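Local atomic coordinates of xyloglucan-specific endo-beta-1,4-glucanase BoGH5A (Bacteroides ovatus, PDB entry 3ZMR), a protein that hydrolyses internal beta-1,4-glucosidic linkages in the backbone of xyloglucan with retention of the anomeric configuration, releasing xyloglucan oligosaccharides. Residues I28-P33 and V75-S80; A166-V171 and A457-I462; V287-V292 and T321-I326. All blocks are in the same frame, centred on the assembly; numbering follows the deposited sequence. Where two conformers were deposited one is given.

Contact 1 (I28-P33 and V75-S80); sequences IQIDGP and VTVSAS
Ile30 and Val77 point at each other between two strands and meet tip to tip through methyl groups. Two pairs of methyls make this meeting. CG2 of Ile30 lies 4.1 Å from CG1 of Val77, and CD1 of Ile30 lies 4.2 Å from CG2 of Val77. In Ile30, CG2 stands anti to the backbone N and CG1 beside it (chi1 -54°). With this torsion CG2 meets CG1 of Val77, while the CG1 arm carries CD1 to CG2 of Val77. Further along the chain, Pro33 and Ala79 also touch. Pro33 CG lies 3.8 Å from Ala79 CB. The backbones stay well apart, with the CA atoms of Ile30 and Val77 separated by 8.4 Å. No hydrogen bond crosses between the segments, so the contact is purely apolar. The touching parts run almost parallel, 7° apart in end-to-end direction. Ile30 also packs on Trp36 and Val58, and strand 24-31 pairs with strand 55-62 through Ile28 and Ile30. Strand 71-78 belongs to a different sheet. Such packing of apolar side chains between two sheets is characteristic of a beta-sandwich, here the BACON domain, which does not bind carbohydrate.

Contact 2 (A166-V171 and A457-I462); sequences AGFDVV and ASIAAI
The C-terminal helix 456-471 packs here against segment 166-171, which leads from helix 157-165 into barrel strand 170-173, in the alpha/beta barrel of a family 5 glycoside hydrolase. Phe168 and Ile462 make the closest approach. Their side chains cross at about a right angle. Ile462 CD1 comes to the ring edge, near the ring plane, and lies 3.8 Å from Phe168 CZ. The second branch of Ile462 also takes part, with CG2 3.9 Å from Phe168 CE1. Both branches thus meet the ring at CE1 and CZ. In Ile462, CG2 stands anti to the backbone N and CG1 beside it (chi1 -66°), which places CG2 beside CE1 while the CG1 arm carries CD1 to CZ. One turn earlier on the helix, Ile459 offers CG2 to two partners. It lies 4.3 Å from Ala166 CB and 4.4 Å from Phe168 CE2, approaching the ring obliquely. No hydrogen bond joins the segments. Gly167 lies between Ala166 and Phe168 and closes helix 157-165 with a Schellman motif. Its phi is 110°, a value at which a CB would press on the preceding carbonyl oxygen. Phe168 also rests on Ile163 of helix 157-165 and on Leu445. Ile462 also packs on Ile420 of helix 406-429, and Val170 carries the chain into the barrel, touching Tyr210 and Ile212 of strand 210-214.

Contact 3 (V287-V292 and T321-I326); sequences VFVNTV and TMPLDI
Val289 carries the helix side of this contact and uses both of its methyl groups. The apolar part lies at CG2, which comes to 4.1 Å from CB of Pro323 and also touches CG of that ring. The two side chains cross at about a right angle. The other methyl meets oxygen atoms. CG1 lies 3.7 Å from the backbone O of Leu324 and 3.7 Å from OD1 of Asp325. These are van der Waals contacts, and no hydrogen bond spans the two segments. With chi1 at 170°, Val289 holds CG1 anti to the backbone N, where it faces Leu324 O and Asp325 OD1, and CG2 faces Pro323.

Polar bonds hold Asp325 and the loop. Asp325 OD1 accepts a 2.8 Å bond from the backbone N of Ile326. The N-H arrives on the anti side of the oxygen, 34° out of the carboxylate plane, and the bond is bent. The same OD1 forms a salt bridge with Arg293 NE, so a charged group of helix 275-293 holds the carboxylate. With an alanine in place of Asp325, Arg293 would probably lose its charged mate and the N-H of Ile326 its acceptor, and a gap would open beside CG1 of Val289. Leu324 N is bonded to Gln286 OE1, another polar link from helix to loop. Within the helix, Thr291 OG1 bonds to Val287 O at 2.7 Å. That oxygen also takes the Thr291 N-H from the opposite face of its plane.

Val289 also touches Val306 of barrel strand 304-307. The loop lies between helix 313-319 and strand 331-337. This packing of a connecting loop against an outer helix is part of the shell around a TIM barrel.

The three contacts lie in two domains. Contact 1 lies inside the BACON domain, while contacts 2 and 3 belong to the catalytic barrel. Contacts 1 and 2 sit on opposite sides of the chain's centre, with centres about 66 Å apart. Contact 3 lies about 37 Å from contact 1 and about 32 Å from contact 2, centre to centre. No two touch. Along the chain, contact 3 is nested within the loop that contact 2 closes, and contact 1 closes before either opens. In contact 2, the Ile462 side chain is about 10 Å from that of substrate-binding Trp437 and about 12 Å from that of Glu395, the inferred nucleophile. Contacts 1 and 3 lie away from the active site.

Contact 1 (I28-P33 and V75-S80)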
loop_
_atom_site.group_PDB
_atom_site.type_symbol
_atom_site.label_atom_id
_atom_site.label_comp_id
_atom_site.label_asym_id
_atom_site.label_seq_id
_atom_site.Cartn_x
_atom_site.Cartn_y
_atom_site.Cartn_z
ATOM N N ILE A 28 6.651 30.704 -16.956
ATOM C CA ILE A 28 6.925 31.461 -18.166
ATOM C C ILE A 28 6.803 32.958 -17.854
ATOM O O ILE A 28 6.380 33.345 -16.764
ATOM C CB ILE A 28 6.014 31.032 -19.345
ATOM C CG1 ILE A 28 4.553 31.487 -19.148
ATOM C CG2 ILE A 28 6.157 29.523 -19.548
ATOM C CD1 ILE A 28 3.679 31.227 -20.365
ATOM N N GLN A 29 7.179 33.788 -18.821
ATOM C CA GLN A 29 7.053 35.233 -18.676
ATOM C C GLN A 29 6.212 35.811 -19.804
ATOM O O GLN A 29 6.446 35.543 -20.974
ATOM C CB GLN A 29 8.429 35.911 -18.589
ATOM C CG GLN A 29 8.386 37.372 -18.148
ATOM C CD GLN A 29 9.766 37.972 -17.969
ATOM O OE1 GLN A 29 10.607 37.915 -18.872
ATOM N NE2 GLN A 29 10.009 38.569 -16.818
ATOM N N ILE A 30 5.249 36.628 -19.414
ATOM C CA ILE A 30 4.400 37.398 -20.321
ATOM C C ILE A 30 4.845 38.872 -20.248
ATOM O O ILE A 30 4.882 39.455 -19.182
ATOM C CB ILE A 30 2.911 37.314 -19.909
ATOM C CG1 ILE A 30 2.445 35.855 -19.773
ATOM C CG2 ILE A 30 2.037 38.116 -20.875
ATOM C CD1 ILE A 30 2.777 34.952 -20.949
ATOM N N ASP A 31 5.211 39.462 -21.383
ATOM C CA ASP A 31 5.605 40.875 -21.443
ATOM C C ASP A 31 4.486 41.649 -22.128
ATOM O O ASP A 31 4.511 41.881 -23.335
ATOM C CB ASP A 31 6.929 41.009 -22.199
ATOM C CG ASP A 31 7.571 42.384 -22.060
ATOM O OD1 ASP A 31 6.988 43.284 -21.435
ATOM O OD2 ASP A 31 8.686 42.566 -22.590
ATOM N N GLY A 32 3.505 42.060 -21.339
ATOM C CA GLY A 32 2.281 42.638 -21.895
ATOM C C GLY A 32 1.923 44.055 -21.476
ATOM O O GLY A 32 2.625 44.690 -20.699
ATOM N N PRO A 33 0.798 44.561 -21.988
ATOM C CA PRO A 33 0.353 45.933 -21.696
ATOM C C PRO A 33 -0.356 46.048 -20.360
ATOM O O PRO A 33 -0.252 45.138 -19.529
ATOM C CB PRO A 33 -0.585 46.238 -22.866
ATOM C CG PRO A 33 -1.149 44.907 -23.233
ATOM C CD PRO A 33 -0.067 43.899 -22.982
ATOM N N VAL A 75 -2.511 27.431 -24.807
ATOM C CA VAL A 75 -2.667 28.536 -23.864
ATOM C C VAL A 75 -2.697 29.808 -24.712
ATOM O O VAL A 75 -1.759 30.092 -25.481
ATOM C CB VAL A 75 -1.487 28.586 -22.862
ATOM C CG1 VAL A 75 -1.624 29.777 -21.924
ATOM C CG2 VAL A 75 -1.419 27.287 -22.047
ATOM N N THR A 76 -3.782 30.562 -24.568
ATOM C CA THR A 76 -4.007 31.759 -25.368
ATOM C C THR A 76 -3.865 32.999 -24.524
ATOM O O THR A 76 -4.587 33.180 -23.533
ATOM C CB THR A 76 -5.406 31.709 -25.993
ATOM O OG1 THR A 76 -5.442 30.609 -26.900
ATOM C CG2 THR A 76 -5.746 33.001 -26.774
ATOM N N VAL A 77 -2.899 33.821 -24.913
ATOM C CA VAL A 77 -2.669 35.128 -24.273
ATOM C C VAL A 77 -3.239 36.216 -25.186
ATOM O O VAL A 77 -2.925 36.266 -26.372
ATOM C CB VAL A 77 -1.172 35.386 -24.029
ATOM C CG1 VAL A 77 -0.988 36.587 -23.125
ATOM C CG2 VAL A 77 -0.491 34.133 -23.438
ATOM N N SER A 78 -4.062 37.101 -24.623
ATOM C CA SER A 78 -4.726 38.109 -25.435
ATOM C C SER A 78 -4.738 39.481 -24.784
ATOM O O SER A 78 -4.648 39.607 -23.566
ATOM C CB SER A 78 -6.149 37.661 -25.745
ATOM O OG SER A 78 -6.909 37.509 -24.574
ATOM N N ALA A 79 -4.854 40.504 -25.617
ATOM C CA ALA A 79 -4.938 41.881 -25.144
ATOM C C ALA A 79 -5.674 42.684 -26.206
ATOM O O ALA A 79 -5.610 42.370 -27.393
ATOM C CB ALA A 79 -3.555 42.450 -24.901
ATOM N N SER A 80 -6.356 43.726 -25.757
ATOM C CA SER A 80 -7.159 44.568 -26.619
ATOM C C SER A 80 -6.299 45.185 -27.704
ATOM O O SER A 80 -5.226 45.721 -27.431
ATOM C CB SER A 80 -7.816 45.644 -25.784
ATOM O OG SER A 80 -8.825 45.088 -24.972
#

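Contact 2 (A166-V171 and A457-I462)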
loop_
_atom_site.group_PDB
_atom_site.type_symbol
_atom_site.label_atom_id
_atom_site.label_comp_id
_atom_site.label_asym_id
_atom_site.label_seq_id
_atom_site.Cartn_x
_atom_site.Cartn_y
_atom_site.Cartn_z
ATOM N N ALA A 166 -6.883 -25.115 6.010
ATOM C CA ALA A 166 -7.858 -24.473 6.894
ATOM C C ALA A 166 -8.851 -23.587 6.130
ATOM O O ALA A 166 -9.845 -23.128 6.690
ATOM C CB ALA A 166 -7.113 -23.655 7.928
ATOM N N GLY A 167 -8.573 -23.315 4.858
ATOM C CA GLY A 167 -9.488 -22.511 4.041
ATOM C C GLY A 167 -9.002 -21.122 3.664
ATOM O O GLY A 167 -9.745 -20.335 3.095
ATOM N N PHE A 168 -7.736 -20.841 3.939
ATOM C CA PHE A 168 -7.125 -19.572 3.534
ATOM C C PHE A 168 -6.543 -19.718 2.143
ATOM O O PHE A 168 -5.942 -20.736 1.821
ATOM C CB PHE A 168 -6.035 -19.161 4.498
ATOM C CG PHE A 168 -6.535 -18.888 5.873
ATOM C CD1 PHE A 168 -7.185 -17.708 6.141
ATOM C CD2 PHE A 168 -6.397 -19.824 6.893
ATOM C CE1 PHE A 168 -7.649 -17.427 7.402
ATOM C CE2 PHE A 168 -6.864 -19.534 8.170
ATOM C CZ PHE A 168 -7.487 -18.339 8.424
ATOM N N ASP A 169 -6.671 -18.655 1.353
ATOM C CA ASP A 169 -6.120 -18.677 0.004
ATOM C C ASP A 169 -4.964 -17.712 -0.266
ATOM O O ASP A 169 -4.379 -17.746 -1.342
ATOM C CB ASP A 169 -7.228 -18.507 -1.015
ATOM C CG ASP A 169 -8.154 -19.735 -1.058
ATOM O OD1 ASP A 169 -7.679 -20.920 -1.048
ATOM O OD2 ASP A 169 -9.352 -19.525 -1.060
ATOM N N VAL A 170 -4.649 -16.860 0.713
ATOM C CA VAL A 170 -3.584 -15.844 0.592
ATOM C C VAL A 170 -2.720 -15.847 1.841
ATOM O O VAL A 170 -3.239 -15.935 2.950
ATOM C CB VAL A 170 -4.162 -14.401 0.480
ATOM C CG1 VAL A 170 -3.055 -13.367 0.264
ATOM C CG2 VAL A 170 -5.196 -14.293 -0.597
ATOM N N VAL A 171 -1.425 -15.695 1.659
ATOM C CA VAL A 171 -0.516 -15.435 2.784
ATOM C C VAL A 171 0.270 -14.158 2.480
ATOM O O VAL A 171 0.775 -13.976 1.359
ATOM C CB VAL A 171 0.415 -16.623 3.108
ATOM C CG1 VAL A 171 1.348 -16.997 1.961
ATOM C CG2 VAL A 171 1.202 -16.374 4.380
ATOM N N ALA A 457 -11.071 -22.290 17.239
ATOM C CA ALA A 457 -12.232 -21.418 17.446
ATOM C C ALA A 457 -12.086 -20.095 16.666
ATOM O O ALA A 457 -13.036 -19.616 16.067
ATOM C CB ALA A 457 -12.473 -21.148 18.946
ATOM N N SER A 458 -10.889 -19.532 16.667
ATOM C CA SER A 458 -10.651 -18.288 15.925
ATOM C C SER A 458 -10.586 -18.516 14.399
ATOM O O SER A 458 -11.096 -17.684 13.638
ATOM C CB SER A 458 -9.396 -17.608 16.415
ATOM O OG SER A 458 -9.514 -17.220 17.769
ATOM N N ILE A 459 -10.015 -19.640 13.959
ATOM C CA ILE A 459 -10.097 -20.025 12.542
ATOM C C ILE A 459 -11.566 -20.122 12.148
ATOM O O ILE A 459 -11.997 -19.603 11.087
ATOM C CB ILE A 459 -9.355 -21.329 12.225
ATOM C CG1 ILE A 459 -7.847 -21.161 12.479
ATOM C CG2 ILE A 459 -9.637 -21.753 10.786
ATOM C CD1 ILE A 459 -7.070 -22.456 12.469
ATOM N N ALA A 460 -12.355 -20.801 12.978
ATOM C CA ALA A 460 -13.795 -20.965 12.702
ATOM C C ALA A 460 -14.527 -19.618 12.642
ATOM O O ALA A 460 -15.460 -19.446 11.835
ATOM C CB ALA A 460 -14.451 -21.890 13.712
ATOM N N ALA A 461 -14.123 -18.646 13.468
ATOM C CA ALA A 461 -14.727 -17.308 13.450
ATOM C C ALA A 461 -14.491 -16.617 12.090
ATOM O O ALA A 461 -15.372 -15.972 11.519
ATOM C CB ALA A 461 -14.164 -16.456 14.568
ATOM N N ILE A 462 -13.272 -16.751 11.581
ATOM C CA ILE A 462 -12.932 -16.210 10.269
ATOM C C ILE A 462 -13.788 -16.901 9.197
ATOM O O ILE A 462 -14.386 -16.217 8.343
ATOM C CB ILE A 462 -11.434 -16.365 9.941
ATOM C CG1 ILE A 462 -10.590 -15.522 10.887
ATOM C CG2 ILE A 462 -11.138 -15.998 8.485
ATOM C CD1 ILE A 462 -9.104 -15.813 10.808
#

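Contact 3 (V287-V292 and T321-I326)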
loop_
_atom_site.group_PDB
_atom_site.type_symbol
_atom_site.label_atom_id
_atom_site.label_comp_id
_atom_site.label_asym_id
_atom_site.label_seq_id
_atom_site.Cartn_x
_atom_site.Cartn_y
_atom_site.Cartn_z
ATOM N N VAL A 287 7.543 5.367 -6.776
ATOM C CA VAL A 287 8.880 4.814 -6.923
ATOM C C VAL A 287 8.819 3.284 -7.038
ATOM O O VAL A 287 9.462 2.666 -7.887
ATOM C CB VAL A 287 9.824 5.224 -5.779
ATOM C CG1 VAL A 287 11.155 4.483 -5.873
ATOM C CG2 VAL A 287 10.068 6.731 -5.816
ATOM N N PHE A 288 8.077 2.661 -6.128
ATOM C CA PHE A 288 7.943 1.220 -6.125
ATOM C C PHE A 288 7.356 0.716 -7.460
ATOM O O PHE A 288 7.883 -0.189 -8.065
ATOM C CB PHE A 288 7.070 0.824 -4.933
ATOM C CG PHE A 288 6.440 -0.552 -5.038
ATOM C CD1 PHE A 288 7.190 -1.728 -5.045
ATOM C CD2 PHE A 288 5.055 -0.659 -5.139
ATOM C CE1 PHE A 288 6.567 -2.973 -5.147
ATOM C CE2 PHE A 288 4.439 -1.890 -5.212
ATOM C CZ PHE A 288 5.186 -3.042 -5.208
ATOM N N VAL A 289 6.262 1.307 -7.906
ATOM C CA VAL A 289 5.642 0.873 -9.165
ATOM C C VAL A 289 6.636 1.041 -10.346
ATOM O O VAL A 289 6.822 0.123 -11.148
ATOM C CB VAL A 289 4.310 1.612 -9.428
ATOM C CG1 VAL A 289 3.776 1.348 -10.831
ATOM C CG2 VAL A 289 3.291 1.185 -8.390
ATOM N N ASN A 290 7.253 2.212 -10.422
ATOM C CA ASN A 290 8.233 2.509 -11.471
ATOM C C ASN A 290 9.318 1.433 -11.537
ATOM O O ASN A 290 9.669 0.959 -12.593
ATOM C CB ASN A 290 8.932 3.847 -11.219
ATOM C CG ASN A 290 8.042 5.040 -11.418
ATOM O OD1 ASN A 290 6.918 4.946 -11.947
ATOM N ND2 ASN A 290 8.565 6.205 -10.997
ATOM N N THR A 291 9.859 1.101 -10.363
ATOM C CA THR A 291 10.977 0.179 -10.244
ATOM C C THR A 291 10.601 -1.235 -10.716
ATOM O O THR A 291 11.315 -1.846 -11.485
ATOM C CB THR A 291 11.485 0.147 -8.771
ATOM O OG1 THR A 291 11.875 1.469 -8.349
ATOM C CG2 THR A 291 12.641 -0.846 -8.577
ATOM N N VAL A 292 9.442 -1.727 -10.255
ATOM C CA VAL A 292 9.011 -3.066 -10.649
ATOM C C VAL A 292 8.762 -3.115 -12.160
ATOM O O VAL A 292 9.236 -4.017 -12.855
ATOM C CB VAL A 292 7.759 -3.506 -9.863
ATOM C CG1 VAL A 292 7.215 -4.837 -10.383
ATOM C CG2 VAL A 292 8.086 -3.588 -8.369
ATOM N N THR A 321 -3.452 8.818 -3.498
ATOM C CA THR A 321 -3.549 8.989 -4.951
ATOM C C THR A 321 -3.025 7.740 -5.678
ATOM O O THR A 321 -2.034 7.156 -5.290
ATOM C CB THR A 321 -2.803 10.256 -5.413
ATOM O OG1 THR A 321 -1.403 10.136 -5.116
ATOM C CG2 THR A 321 -3.404 11.499 -4.748
ATOM N N MET A 322 -3.701 7.351 -6.758
ATOM C CA MET A 322 -3.288 6.190 -7.538
ATOM C C MET A 322 -1.990 6.495 -8.264
ATOM O O MET A 322 -1.878 7.531 -8.945
ATOM C CB MET A 322 -4.356 5.781 -8.563
ATOM C CG MET A 322 -5.516 4.999 -7.972
ATOM S SD MET A 322 -5.092 3.373 -7.336
ATOM C CE MET A 322 -4.993 2.332 -8.789
ATOM N N PRO A 323 -0.992 5.606 -8.143
ATOM C CA PRO A 323 0.179 5.810 -8.969
ATOM C C PRO A 323 -0.160 5.696 -10.468
ATOM O O PRO A 323 -1.057 4.976 -10.851
ATOM C CB PRO A 323 1.116 4.671 -8.562
ATOM C CG PRO A 323 0.644 4.215 -7.214
ATOM C CD PRO A 323 -0.845 4.437 -7.263
ATOM N N LEU A 324 0.642 6.379 -11.284
ATOM C CA LEU A 324 0.633 6.149 -12.711
ATOM C C LEU A 324 1.265 4.784 -12.978
ATOM O O LEU A 324 2.191 4.356 -12.281
ATOM C CB LEU A 324 1.450 7.224 -13.460
ATOM C CG LEU A 324 1.004 8.672 -13.323
ATOM C CD1 LEU A 324 2.031 9.577 -14.014
ATOM C CD2 LEU A 324 -0.390 8.867 -13.896
ATOM N N ASP A 325 0.783 4.099 -13.980
ATOM C CA ASP A 325 1.273 2.758 -14.301
ATOM C C ASP A 325 1.300 2.598 -15.842
ATOM O O ASP A 325 0.691 3.379 -16.580
ATOM C CB ASP A 325 0.372 1.706 -13.594
ATOM C CG ASP A 325 1.011 0.308 -13.468
ATOM O OD1 ASP A 325 2.163 0.062 -13.958
ATOM O OD2 ASP A 325 0.362 -0.547 -12.810
ATOM N N ILE A 326 1.997 1.561 -16.295
ATOM C CA ILE A 326 2.199 1.249 -17.714
ATOM C C ILE A 326 1.201 0.187 -18.214
ATOM O O ILE A 326 1.081 -0.034 -19.419
ATOM C CB ILE A 326 3.647 0.727 -17.957
ATOM C CG1 ILE A 326 4.007 0.673 -19.456
ATOM C CG2 ILE A 326 3.857 -0.655 -17.290
ATOM C CD1 ILE A 326 4.088 2.023 -20.115
#